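Local coordinates for protein uncharacterized conserved (Bdellovibrio bacteriovorus, PDB 7O21) that probably trims cell-wall peptidoglycan as an L,D-carboxypeptidase of the YkuD family, an editing activity linked to the curved shape of this predatory bacterium, at residues 28-33 with 172-177; 102-107 with 111-116; 117-122 with 127-132; 202-205 with 211-214. All coordinates share one frame; numbering follows the deposited sequence.

Interaction 1. Residues 28-33 with 172-177; sequences ASLLQI and PILIFD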
loop_
_atom_site.group_PDB
_atom_site.type_symbol
_atom_site.label_atom_id
_atom_site.label_comp_id
_atom_site.label_asym_id
_atom_site.label_seq_id
_atom_site.Cartn_x
_atom_site.Cartn_y
_atom_site.Cartn_z
ATOM N N ALA A 28 1.195 12.523 26.306
ATOM C CA ALA A 28 0.545 11.346 26.876
ATOM C C ALA A 28 0.338 10.246 25.842
ATOM O O ALA A 28 0.264 9.066 26.206
ATOM C CB ALA A 28 -0.797 11.731 27.502
ATOM N N SER A 29 0.213 10.604 24.570
ATOM C CA SER A 29 -0.164 9.629 23.554
ATOM C C SER A 29 1.011 8.850 22.981
ATOM O O SER A 29 0.790 7.785 22.387
ATOM C CB SER A 29 -0.967 10.281 22.427
ATOM O OG SER A 29 -2.178 10.853 22.932
ATOM N N LEU A 30 2.240 9.345 23.113
ATOM C CA LEU A 30 3.411 8.635 22.609
ATOM C C LEU A 30 4.071 7.988 23.815
ATOM O O LEU A 30 4.795 8.645 24.569
ATOM C CB LEU A 30 4.362 9.588 21.897
ATOM C CG LEU A 30 5.698 8.975 21.476
ATOM C CD1 LEU A 30 5.506 7.790 20.527
ATOM C CD2 LEU A 30 6.584 10.035 20.814
ATOM N N LEU A 31 3.799 6.696 24.010
ATOM C CA LEU A 31 4.227 6.033 25.236
ATOM C C LEU A 31 5.586 5.350 25.140
ATOM O O LEU A 31 6.292 5.274 26.147
ATOM C CB LEU A 31 3.156 5.046 25.716
ATOM C CG LEU A 31 1.883 5.754 26.198
ATOM C CD1 LEU A 31 0.796 4.739 26.493
ATOM C CD2 LEU A 31 2.169 6.610 27.426
ATOM N N GLN A 32 5.972 4.835 23.973
ATOM C CA GLN A 32 7.242 4.127 23.856
ATOM C C GLN A 32 7.620 4.067 22.384
ATOM O O GLN A 32 6.747 4.005 21.516
ATOM C CB GLN A 32 7.111 2.695 24.401
ATOM C CG GLN A 32 8.440 2.005 24.705
ATOM C CD GLN A 32 8.252 0.793 25.592
ATOM O OE1 GLN A 32 8.567 0.825 26.783
ATOM N NE2 GLN A 32 7.703 -0.269 25.027
ATOM N N ILE A 33 8.931 4.099 22.111
ATOM C CA ILE A 33 9.478 3.925 20.768
ATOM C C ILE A 33 10.169 2.568 20.717
ATOM O O ILE A 33 10.782 2.135 21.703
ATOM C CB ILE A 33 10.428 5.094 20.423
ATOM C CG1 ILE A 33 9.619 6.392 20.362
ATOM C CG2 ILE A 33 11.150 4.867 19.095
ATOM C CD1 ILE A 33 10.459 7.654 20.257
ATOM N N PRO A 172 7.221 7.192 12.235
ATOM C CA PRO A 172 5.841 7.638 12.475
ATOM C C PRO A 172 5.709 9.145 12.396
ATOM O O PRO A 172 6.616 9.894 12.771
ATOM C CB PRO A 172 5.559 7.182 13.914
ATOM C CG PRO A 172 6.570 6.119 14.205
ATOM C CD PRO A 172 7.796 6.498 13.401
ATOM N N ILE A 173 4.546 9.586 11.932
ATOM C CA ILE A 173 4.097 10.958 12.124
ATOM C C ILE A 173 2.739 10.894 12.806
ATOM O O ILE A 173 1.807 10.247 12.306
ATOM C CB ILE A 173 4.085 11.773 10.818
ATOM C CG1 ILE A 173 3.661 13.204 11.103
ATOM C CG2 ILE A 173 3.207 11.106 9.726
ATOM C CD1 ILE A 173 3.974 14.168 9.962
ATOM N N LEU A 174 2.650 11.494 13.987
ATOM C CA LEU A 174 1.435 11.508 14.791
ATOM C C LEU A 174 0.812 12.880 14.610
ATOM O O LEU A 174 1.441 13.893 14.931
ATOM C CB LEU A 174 1.771 11.286 16.260
ATOM C CG LEU A 174 2.531 10.001 16.604
ATOM C CD1 LEU A 174 2.731 9.870 18.123
ATOM C CD2 LEU A 174 1.846 8.777 16.026
ATOM N N ILE A 175 -0.397 12.919 14.068
ATOM C CA ILE A 175 -1.048 14.166 13.687
ATOM C C ILE A 175 -2.267 14.306 14.586
ATOM O O ILE A 175 -3.289 13.651 14.368
ATOM C CB ILE A 175 -1.414 14.186 12.196
ATOM C CG1 ILE A 175 -0.151 13.992 11.324
ATOM C CG2 ILE A 175 -2.123 15.508 11.834
ATOM C CD1 ILE A 175 -0.421 13.786 9.832
ATOM N N PHE A 176 -2.174 15.147 15.615
ATOM C CA PHE A 176 -3.186 15.202 16.665
ATOM C C PHE A 176 -3.736 16.616 16.758
ATOM O O PHE A 176 -2.966 17.582 16.753
ATOM C CB PHE A 176 -2.576 14.799 18.011
ATOM C CG PHE A 176 -2.095 13.353 18.079
ATOM C CD1 PHE A 176 -2.610 12.384 17.228
ATOM C CD2 PHE A 176 -1.139 12.979 19.014
ATOM C CE1 PHE A 176 -2.183 11.048 17.314
ATOM C CE2 PHE A 176 -0.704 11.650 19.107
ATOM C CZ PHE A 176 -1.224 10.688 18.249
ATOM N N ASP A 177 -5.071 16.732 16.834
ATOM C CA ASP A 177 -5.700 18.037 17.017
ATOM C C ASP A 177 -5.244 18.667 18.322
ATOM O O ASP A 177 -5.037 19.887 18.399
ATOM C CB ASP A 177 -7.230 17.900 17.030
ATOM C CG ASP A 177 -7.815 17.562 15.667
ATOM O OD1 ASP A 177 -7.054 17.336 14.706
ATOM O OD2 ASP A 177 -9.057 17.513 15.555
#
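Ser29 and Leu30 meet Phe176 and Leu174 where the two domains of the chain face each other. Strand 30-32 forms one edge of the five-stranded antiparallel sheet that continues through the NTF2-like domain, whereas strand 172-176 belongs to the mixed sheet of the YkuD catalytic domain. No hydrogen bond joins the two segments, and the CA atoms of Leu30 and Leu174 stay 8.6 Å apart, so side chains alone bridge the gap. The buried part, made by Leu30, Leu174 and Phe176, is apolar. Leu174 turns its CG away from its own carbonyl carbon (chi1 -57°) and advances CD1 to 4.1 Å from Leu30 CB, while its CB lies 3.6 Å above the plane of the Phe176 ring, toward the rim. Leucine and phenylalanine thus form one surface, and the other side of the domain boundary is supplied partly by His257, which stacks on Phe176. Ser29 forms the partly exposed margin: its hydroxyl makes a weak hydrogen bond with the carbonyl oxygen of Gln256 and none with the facing strand. Within its own sheet, Leu31 and Gln32 both face Ile254 in a classic beta bulge, and Leu31 packs on helix 184-206. At the partly exposed margin the two segments nevertheless come closest, Ser29 CB approaching the Phe176 ring obliquely, 3.6 Å from CE2.

Interaction 2. Residues 102-107 with 111-116; sequences PKIPFS and ALAFTT. With EDO (1,2-ethanediol), chain H.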
loop_
_atom_site.group_PDB
_atom_site.type_symbol
_atom_site.label_atom_id
_atom_site.label_comp_id
_atom_site.label_asym_id
_atom_site.label_seq_id
_atom_site.Cartn_x
_atom_site.Cartn_y
_atom_site.Cartn_z
ATOM N N PRO A 102 11.925 17.637 -9.895
ATOM C CA PRO A 102 10.855 18.255 -10.677
ATOM C C PRO A 102 9.541 17.496 -10.608
ATOM O O PRO A 102 8.605 17.863 -11.310
ATOM C CB PRO A 102 11.406 18.180 -12.103
ATOM C CG PRO A 102 12.157 16.884 -12.112
ATOM C CD PRO A 102 12.746 16.732 -10.722
ATOM N N LYS A 103 9.470 16.470 -9.785
ATOM C CA LYS A 103 8.238 15.670 -9.700
ATOM C C LYS A 103 7.080 16.482 -9.141
ATOM O O LYS A 103 6.017 16.306 -9.602
ATOM C CB LYS A 103 8.471 14.398 -8.889
ATOM C CG LYS A 103 9.382 13.366 -9.533
ATOM C CD LYS A 103 8.972 12.998 -10.937
ATOM C CE LYS A 103 9.963 12.091 -11.629
ATOM N NZ LYS A 103 9.908 12.152 -13.101
ATOM N N ILE A 104 7.346 17.334 -8.170
ATOM C CA ILE A 104 6.264 18.090 -7.542
ATOM C C ILE A 104 6.553 19.586 -7.580
ATOM O O ILE A 104 7.717 20.004 -7.477
ATOM C CB ILE A 104 5.963 17.601 -6.116
ATOM C CG1 ILE A 104 7.217 17.640 -5.250
ATOM C CG2 ILE A 104 5.391 16.188 -6.150
ATOM C CD1 ILE A 104 6.911 17.496 -3.755
ATOM N N PRO A 105 5.527 20.418 -7.732
ATOM C CA PRO A 105 5.754 21.867 -7.859
ATOM C C PRO A 105 6.175 22.502 -6.538
ATOM O O PRO A 105 5.515 22.345 -5.510
ATOM C CB PRO A 105 4.391 22.400 -8.317
ATOM C CG PRO A 105 3.396 21.355 -7.879
ATOM C CD PRO A 105 4.124 20.047 -7.993
ATOM N N PHE A 106 7.250 23.294 -6.605
ATOM C CA PHE A 106 7.661 24.096 -5.456
ATOM C C PHE A 106 6.565 25.050 -5.012
ATOM O O PHE A 106 6.452 25.346 -3.817
ATOM C CB PHE A 106 8.922 24.888 -5.827
ATOM C CG PHE A 106 9.571 25.586 -4.671
ATOM C CD1 PHE A 106 9.204 26.876 -4.330
ATOM C CD2 PHE A 106 10.568 24.956 -3.945
ATOM C CE1 PHE A 106 9.811 27.526 -3.258
ATOM C CE2 PHE A 106 11.176 25.590 -2.880
ATOM C CZ PHE A 106 10.794 26.882 -2.536
ATOM N N SER A 107 5.759 25.560 -5.950
ATOM C CA SER A 107 4.747 26.548 -5.583
ATOM C C SER A 107 3.744 25.980 -4.589
ATOM O O SER A 107 3.177 26.724 -3.777
ATOM C CB SER A 107 4.020 27.051 -6.834
ATOM O OG SER A 107 3.376 25.972 -7.509
ATOM N N ALA A 111 10.322 22.704 -0.983
ATOM C CA ALA A 111 11.487 21.950 -1.418
ATOM C C ALA A 111 11.320 20.444 -1.302
ATOM O O ALA A 111 12.030 19.709 -1.993
ATOM C CB ALA A 111 12.722 22.380 -0.628
ATOM N N LEU A 112 10.407 19.957 -0.463
ATOM C CA LEU A 112 10.332 18.526 -0.217
ATOM C C LEU A 112 8.936 18.194 0.270
ATOM O O LEU A 112 8.288 19.003 0.932
ATOM C CB LEU A 112 11.320 18.095 0.876
ATOM C CG LEU A 112 12.802 17.853 0.599
ATOM C CD1 LEU A 112 13.470 17.363 1.881
ATOM C CD2 LEU A 112 12.996 16.839 -0.509
ATOM N N ALA A 113 8.505 16.969 -0.012
ATOM C CA ALA A 113 7.286 16.429 0.571
ATOM C C ALA A 113 7.545 14.995 0.979
ATOM O O ALA A 113 8.305 14.279 0.324
ATOM C CB ALA A 113 6.096 16.443 -0.398
ATOM N N PHE A 114 6.893 14.575 2.056
ATOM C CA PHE A 114 6.900 13.184 2.477
ATOM C C PHE A 114 5.464 12.697 2.507
ATOM O O PHE A 114 4.602 13.341 3.112
ATOM C CB PHE A 114 7.526 13.043 3.861
ATOM C CG PHE A 114 8.985 13.362 3.887
ATOM C CD1 PHE A 114 9.416 14.665 4.122
ATOM C CD2 PHE A 114 9.936 12.370 3.658
ATOM C CE1 PHE A 114 10.761 14.973 4.132
ATOM C CE2 PHE A 114 11.292 12.679 3.663
ATOM C CZ PHE A 114 11.702 13.984 3.901
ATOM N N THR A 115 5.205 11.578 1.830
ATOM C CA THR A 115 3.856 11.042 1.824
ATOM C C THR A 115 3.625 10.228 3.090
ATOM O O THR A 115 4.569 9.806 3.766
ATOM C CB THR A 115 3.657 10.151 0.599
ATOM O OG1 THR A 115 4.488 8.981 0.729
ATOM C CG2 THR A 115 4.033 10.905 -0.686
ATOM N N THR A 116 2.357 9.979 3.381
ATOM C CA THR A 116 1.978 9.140 4.513
ATOM C C THR A 116 1.206 7.912 4.036
ATOM O O THR A 116 0.923 7.733 2.840
ATOM C CB THR A 116 1.113 9.908 5.516
ATOM O OG1 THR A 116 -0.198 10.125 4.962
ATOM C CG2 THR A 116 1.758 11.246 5.935
HETATM C C1 EDO H . 9.810 22.401 -10.875
HETATM O O1 EDO H . 11.217 22.255 -10.903
HETATM C C2 EDO H . 9.426 23.174 -9.619
HETATM O O2 EDO H . 8.117 23.702 -9.720
#
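Ile104 reaches end-on toward Ala113, its CD1 lying 3.6 Å from Ala113 CB. The isoleucine places CG1 between its backbone N and carbonyl carbon (chi1 56°) and then extends CD1 straight on, which carries the methyl to the strand although the two CA atoms are 8.3 Å apart. Phe106 is oriented differently. Its CB does not point at segment 111-116, but with CG anti to the backbone N (chi1 -171°) the ring swings toward the start of that segment and meets it obliquely, CE2 lying 3.6 Å from Ala111 N. That amide is already held by Asn156 OD1, so the ring lies beside a satisfied N-H. Ala111 directs its CB away, and the methyl adds only a looser apolar touch to Phe106. At the N-terminus of helix 106-109, Phe106 N donates a long hydrogen bond to O2 of a bound ethanediol, 3.3 Å. The preceding loop reaches the second subunit, where Pro102 O bonds His234 of that chain and Lys103 makes a cation-pi contact with its Trp298. Ala113 also packs on Trp134 and on His136, the predicted proton donor/acceptor, so the Ile104 contact lies next to the predicted catalytic residues of the YkuD domain.

Interaction 3. Residues 117-122 with 127-132; sequences NYPNLF and NKTGSG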
loop_
_atom_site.group_PDB
_atom_site.type_symbol
_atom_site.label_atom_id
_atom_site.label_comp_id
_atom_site.label_asym_id
_atom_site.label_seq_id
_atom_site.Cartn_x
_atom_site.Cartn_y
_atom_site.Cartn_z
ATOM N N ASN A 117 0.861 7.052 4.993
ATOM C CA ASN A 117 -0.008 5.915 4.732
ATOM C C ASN A 117 -1.477 6.240 4.964
ATOM O O ASN A 117 -2.291 5.316 5.057
ATOM C CB ASN A 117 0.425 4.696 5.557
ATOM C CG ASN A 117 0.250 4.913 7.052
ATOM O OD1 ASN A 117 0.489 5.989 7.554
ATOM N ND2 ASN A 117 -0.207 3.873 7.761
ATOM N N TYR A 118 -1.844 7.513 5.077
ATOM C CA TYR A 118 -3.258 7.842 5.184
ATOM C C TYR A 118 -3.978 7.422 3.906
ATOM O O TYR A 118 -3.498 7.710 2.804
ATOM C CB TYR A 118 -3.475 9.345 5.393
ATOM C CG TYR A 118 -4.948 9.704 5.386
ATOM C CD1 TYR A 118 -5.685 9.679 6.560
ATOM C CD2 TYR A 118 -5.606 10.032 4.204
ATOM C CE1 TYR A 118 -7.041 9.981 6.565
ATOM C CE2 TYR A 118 -6.957 10.336 4.202
ATOM C CZ TYR A 118 -7.664 10.311 5.386
ATOM O OH TYR A 118 -9.010 10.606 5.410
ATOM N N PRO A 119 -5.151 6.783 4.006
ATOM C CA PRO A 119 -5.859 6.401 5.234
ATOM C C PRO A 119 -5.329 5.078 5.798
ATOM O O PRO A 119 -5.087 4.137 5.034
ATOM C CB PRO A 119 -7.304 6.234 4.750
ATOM C CG PRO A 119 -7.146 5.763 3.323
ATOM C CD PRO A 119 -5.958 6.527 2.800
ATOM N N ASN A 120 -5.124 5.013 7.114
ATOM C CA ASN A 120 -4.633 3.793 7.742
ATOM C C ASN A 120 -5.806 2.858 8.048
ATOM O O ASN A 120 -6.957 3.120 7.686
ATOM C CB ASN A 120 -3.760 4.101 8.961
ATOM C CG ASN A 120 -4.545 4.661 10.136
ATOM O OD1 ASN A 120 -5.774 4.543 10.221
ATOM N ND2 ASN A 120 -3.835 5.267 11.063
ATOM N N LEU A 121 -5.524 1.755 8.734
ATOM C CA LEU A 121 -6.568 0.760 8.957
ATOM C C LEU A 121 -7.676 1.283 9.857
ATOM O O LEU A 121 -8.835 0.881 9.689
ATOM C CB LEU A 121 -5.962 -0.523 9.519
ATOM C CG LEU A 121 -5.199 -1.439 8.547
ATOM C CD1 LEU A 121 -4.769 -2.727 9.249
ATOM C CD2 LEU A 121 -6.021 -1.755 7.294
ATOM N N PHE A 122 -7.353 2.141 10.831
ATOM C CA PHE A 122 -8.402 2.780 11.617
ATOM C C PHE A 122 -9.306 3.608 10.719
ATOM O O PHE A 122 -10.538 3.569 10.846
ATOM C CB PHE A 122 -7.802 3.697 12.691
ATOM C CG PHE A 122 -7.061 2.979 13.789
ATOM C CD1 PHE A 122 -7.711 2.112 14.653
ATOM C CD2 PHE A 122 -5.704 3.218 13.986
ATOM C CE1 PHE A 122 -7.007 1.483 15.683
ATOM C CE2 PHE A 122 -5.003 2.593 15.012
ATOM C CZ PHE A 122 -5.657 1.728 15.860
ATOM N N ASN A 127 -14.358 4.497 7.348
ATOM C CA ASN A 127 -14.879 4.620 5.983
ATOM C C ASN A 127 -15.384 6.026 5.659
ATOM O O ASN A 127 -16.376 6.196 4.948
ATOM C CB ASN A 127 -15.946 3.562 5.688
ATOM C CG ASN A 127 -16.110 3.297 4.204
ATOM O OD1 ASN A 127 -15.180 3.488 3.419
ATOM N ND2 ASN A 127 -17.299 2.852 3.812
ATOM N N LYS A 128 -14.694 7.043 6.166
ATOM C CA LYS A 128 -15.019 8.440 5.869
ATOM C C LYS A 128 -13.767 9.196 5.443
ATOM O O LYS A 128 -13.489 10.312 5.890
ATOM C CB LYS A 128 -15.744 9.127 7.025
ATOM C CG LYS A 128 -16.878 8.297 7.606
ATOM C CD LYS A 128 -17.898 9.156 8.333
ATOM C CE LYS A 128 -17.390 9.548 9.710
ATOM N NZ LYS A 128 -18.064 8.783 10.794
ATOM N N THR A 129 -13.004 8.587 4.541
ATOM C CA THR A 129 -11.696 9.099 4.164
ATOM C C THR A 129 -11.817 10.243 3.162
ATOM O O THR A 129 -12.747 10.301 2.354
ATOM C CB THR A 129 -10.854 7.974 3.565
ATOM O OG1 THR A 129 -11.425 7.564 2.317
ATOM C CG2 THR A 129 -10.803 6.780 4.510
ATOM N N GLY A 130 -10.854 11.161 3.224
ATOM C CA GLY A 130 -10.831 12.308 2.339
ATOM C C GLY A 130 -9.582 12.382 1.484
ATOM O O GLY A 130 -9.113 11.361 0.971
ATOM N N SER A 131 -9.034 13.582 1.322
ATOM C CA SER A 131 -7.850 13.753 0.497
ATOM C C SER A 131 -6.601 13.307 1.254
ATOM O O SER A 131 -6.581 13.230 2.487
ATOM C CB SER A 131 -7.712 15.208 0.042
ATOM O OG SER A 131 -8.159 16.106 1.044
ATOM N N GLY A 132 -5.546 13.013 0.492
ATOM C CA GLY A 132 -4.331 12.479 1.081
ATOM C C GLY A 132 -3.672 13.443 2.050
ATOM O O GLY A 132 -3.940 14.648 2.073
#
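Tyr118 carries its hydroxyl across to the backbone of Gly130, whose N-H donates to Tyr118 OH at 2.9 Å in a nearly straight bond (167°). With CG anti to the backbone N (chi1 175°), the phenol extends fully toward the loop, and Gly130 N arrives at the ring edge, in its plane. Further back along the same ring, CE2 passes 3.4 Å from Ser131 O, so one side chain follows the loop over several residues. The peptide bond between Tyr118 and Pro119 is cis, which folds the proline back onto the phenol: Pro119 CB stands 3.9 Å above the centre of one ring face. This cis-proline segment leads into helix 121-126 of the YkuD catalytic domain, with Asn120 at the N-cap and its OD1 bonded to Asp123 N. The loop returning from that helix runs on toward strand 134-136, and Gly132 comes within about 6 Å of the side chain of Cys151, the predicted nucleophile. Thr129 sets its CG2 anti to the carbonyl carbon, with OG1 between the backbone N and that carbon (chi1 67°). This rotation sends the methyl obliquely across the proline, CG2 reaching 3.5 Å from Pro119 CB.

Interaction 4. Residues 202-205 with 211-214; sequences RQAW and EKYQ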
loop_
_atom_site.group_PDB
_atom_site.type_symbol
_atom_site.label_atom_id
_atom_site.label_comp_id
_atom_site.label_asym_id
_atom_site.label_seq_id
_atom_site.Cartn_x
_atom_site.Cartn_y
_atom_site.Cartn_z
ATOM N N ARG A 202 0.550 -11.229 25.181
ATOM C CA ARG A 202 1.643 -12.117 24.782
ATOM C C ARG A 202 1.635 -13.405 25.597
ATOM O O ARG A 202 1.790 -14.502 25.046
ATOM C CB ARG A 202 3.000 -11.412 24.924
ATOM C CG ARG A 202 4.170 -12.202 24.310
ATOM C CD ARG A 202 5.503 -11.819 24.903
ATOM N NE ARG A 202 5.553 -12.097 26.335
ATOM C CZ ARG A 202 5.782 -13.301 26.848
ATOM N NH1 ARG A 202 5.992 -14.339 26.046
ATOM N NH2 ARG A 202 5.808 -13.467 28.163
ATOM N N GLN A 203 1.477 -13.285 26.917
ATOM C CA GLN A 203 1.473 -14.470 27.772
ATOM C C GLN A 203 0.301 -15.386 27.451
ATOM O O GLN A 203 0.461 -16.615 27.418
ATOM C CB GLN A 203 1.444 -14.063 29.249
ATOM C CG GLN A 203 2.783 -13.613 29.814
ATOM C CD GLN A 203 2.681 -13.152 31.266
ATOM O OE1 GLN A 203 1.644 -13.313 31.910
ATOM N NE2 GLN A 203 3.757 -12.567 31.778
ATOM N N ALA A 204 -0.886 -14.816 27.201
ATOM C CA ALA A 204 -2.048 -15.648 26.896
ATOM C C ALA A 204 -1.843 -16.410 25.595
ATOM O O ALA A 204 -2.151 -17.607 25.503
ATOM C CB ALA A 204 -3.317 -14.799 26.829
ATOM N N TRP A 205 -1.306 -15.736 24.584
ATOM C CA TRP A 205 -0.986 -16.404 23.333
ATOM C C TRP A 205 0.054 -17.500 23.561
ATOM O O TRP A 205 -0.145 -18.656 23.157
ATOM C CB TRP A 205 -0.490 -15.346 22.342
ATOM C CG TRP A 205 -0.204 -15.858 20.969
ATOM C CD1 TRP A 205 -0.512 -17.091 20.465
ATOM C CD2 TRP A 205 0.452 -15.146 19.914
ATOM N NE1 TRP A 205 -0.081 -17.195 19.162
ATOM C CE2 TRP A 205 0.511 -16.011 18.800
ATOM C CE3 TRP A 205 1.003 -13.864 19.806
ATOM C CZ2 TRP A 205 1.099 -15.633 17.592
ATOM C CZ3 TRP A 205 1.586 -13.493 18.601
ATOM C CH2 TRP A 205 1.624 -14.376 17.512
ATOM N N GLU A 211 -9.199 -19.257 26.021
ATOM C CA GLU A 211 -10.207 -18.449 26.701
ATOM C C GLU A 211 -9.668 -17.060 27.029
ATOM O O GLU A 211 -10.330 -16.049 26.772
ATOM C CB GLU A 211 -10.693 -19.149 27.970
ATOM C CG GLU A 211 -11.710 -18.302 28.729
ATOM C CD GLU A 211 -12.221 -18.965 29.988
ATOM O OE1 GLU A 211 -13.196 -19.738 29.899
ATOM O OE2 GLU A 211 -11.661 -18.691 31.067
ATOM N N LYS A 212 -8.464 -16.992 27.597
ATOM C CA LYS A 212 -7.877 -15.696 27.919
ATOM C C LYS A 212 -7.526 -14.922 26.654
ATOM O O LYS A 212 -7.855 -13.736 26.527
ATOM C CB LYS A 212 -6.651 -15.878 28.815
ATOM C CG LYS A 212 -6.034 -14.564 29.292
ATOM C CD LYS A 212 -6.995 -13.753 30.124
ATOM C CE LYS A 212 -6.359 -12.456 30.625
ATOM N NZ LYS A 212 -5.182 -12.678 31.513
ATOM N N TYR A 213 -6.875 -15.585 25.701
ATOM C CA TYR A 213 -6.448 -14.916 24.475
ATOM C C TYR A 213 -7.629 -14.276 23.751
ATOM O O TYR A 213 -7.527 -13.139 23.263
ATOM C CB TYR A 213 -5.747 -15.946 23.596
ATOM C CG TYR A 213 -5.321 -15.508 22.219
ATOM C CD1 TYR A 213 -4.121 -14.839 22.019
ATOM C CD2 TYR A 213 -6.079 -15.837 21.106
ATOM C CE1 TYR A 213 -3.706 -14.486 20.741
ATOM C CE2 TYR A 213 -5.678 -15.493 19.842
ATOM C CZ TYR A 213 -4.492 -14.816 19.663
ATOM O OH TYR A 213 -4.093 -14.488 18.396
ATOM N N GLN A 214 -8.767 -14.981 23.686
ATOM C CA GLN A 214 -9.933 -14.463 22.978
ATOM C C GLN A 214 -10.412 -13.133 23.547
ATOM O O GLN A 214 -10.955 -12.310 22.799
ATOM C CB GLN A 214 -11.088 -15.465 23.034
ATOM C CG GLN A 214 -10.977 -16.623 22.071
ATOM C CD GLN A 214 -12.195 -17.535 22.141
ATOM O OE1 GLN A 214 -12.963 -17.487 23.101
ATOM N NE2 GLN A 214 -12.377 -18.363 21.118
#
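The end of helix 184-206 and the short helix 210-214 come together at Ala204 and Tyr213, whose CA atoms are just 5.1 Å apart across the intervening turn. Such proximity is consistent with the small side chain of Ala204: its CB points at the partner helix, 3.8 Å from Tyr213 N, and also touches the aliphatic part of Lys212 at CG, 3.7 Å away. Lys212 leaves its backbone with CG anti to N (chi1 -176°), which lays CB and CG against the alanine methyl; bends at the second and fourth torsions then lead the chain on to NZ, which makes a weak hydrogen bond with Ser200 OG. Next to Ala204, Trp205 runs beside Tyr213, both pointing the same way. Tyr213 CD1 rests 3.7 Å from Trp205 CB, and the phenol meets the five-membered ring of the indole with centroids 5.2 Å apart and planes inclined at 45°, an oblique pairing. Each ring continues the aromatic cluster: Trp205 meets Trp201 one turn earlier, and Tyr213 meets Tyr217. The hydroxyl at the far end of Tyr213 is not left bare, being hydrogen-bonded to Trp231 NE1 of helix 228-241, so the phenol spans from one helix to another. Toward the sheet, Trp205 packs on Val247 of strand 246-257. A long helix at the start of the domain that doubles back through a short second helix and lies against a curved antiparallel sheet is the architecture of the NTF2-like fold.

In the fold
Interactions 1 and 4 are buried, interaction 2 is partly buried and interaction 3 lies at the surface. Interaction 1 sets an edge strand of one domain's sheet against a strand of the other's, whereas interaction 4, about 27 Å away between centres, ties together two consecutive helices inside the NTF2-like domain. Interactions 2 and 3 follow each other within the catalytic domain and are both nested in the loop closed by interaction 1; strand 113-116 shares a sheet with strand 172-176, and Ile173 touches Thr116. Their chemistry differs with depth: apolar and aromatic contacts dominate interactions 1, 2 and 4, while only the exposed 117-122/127-132 contact has a hydrogen bond between its segments.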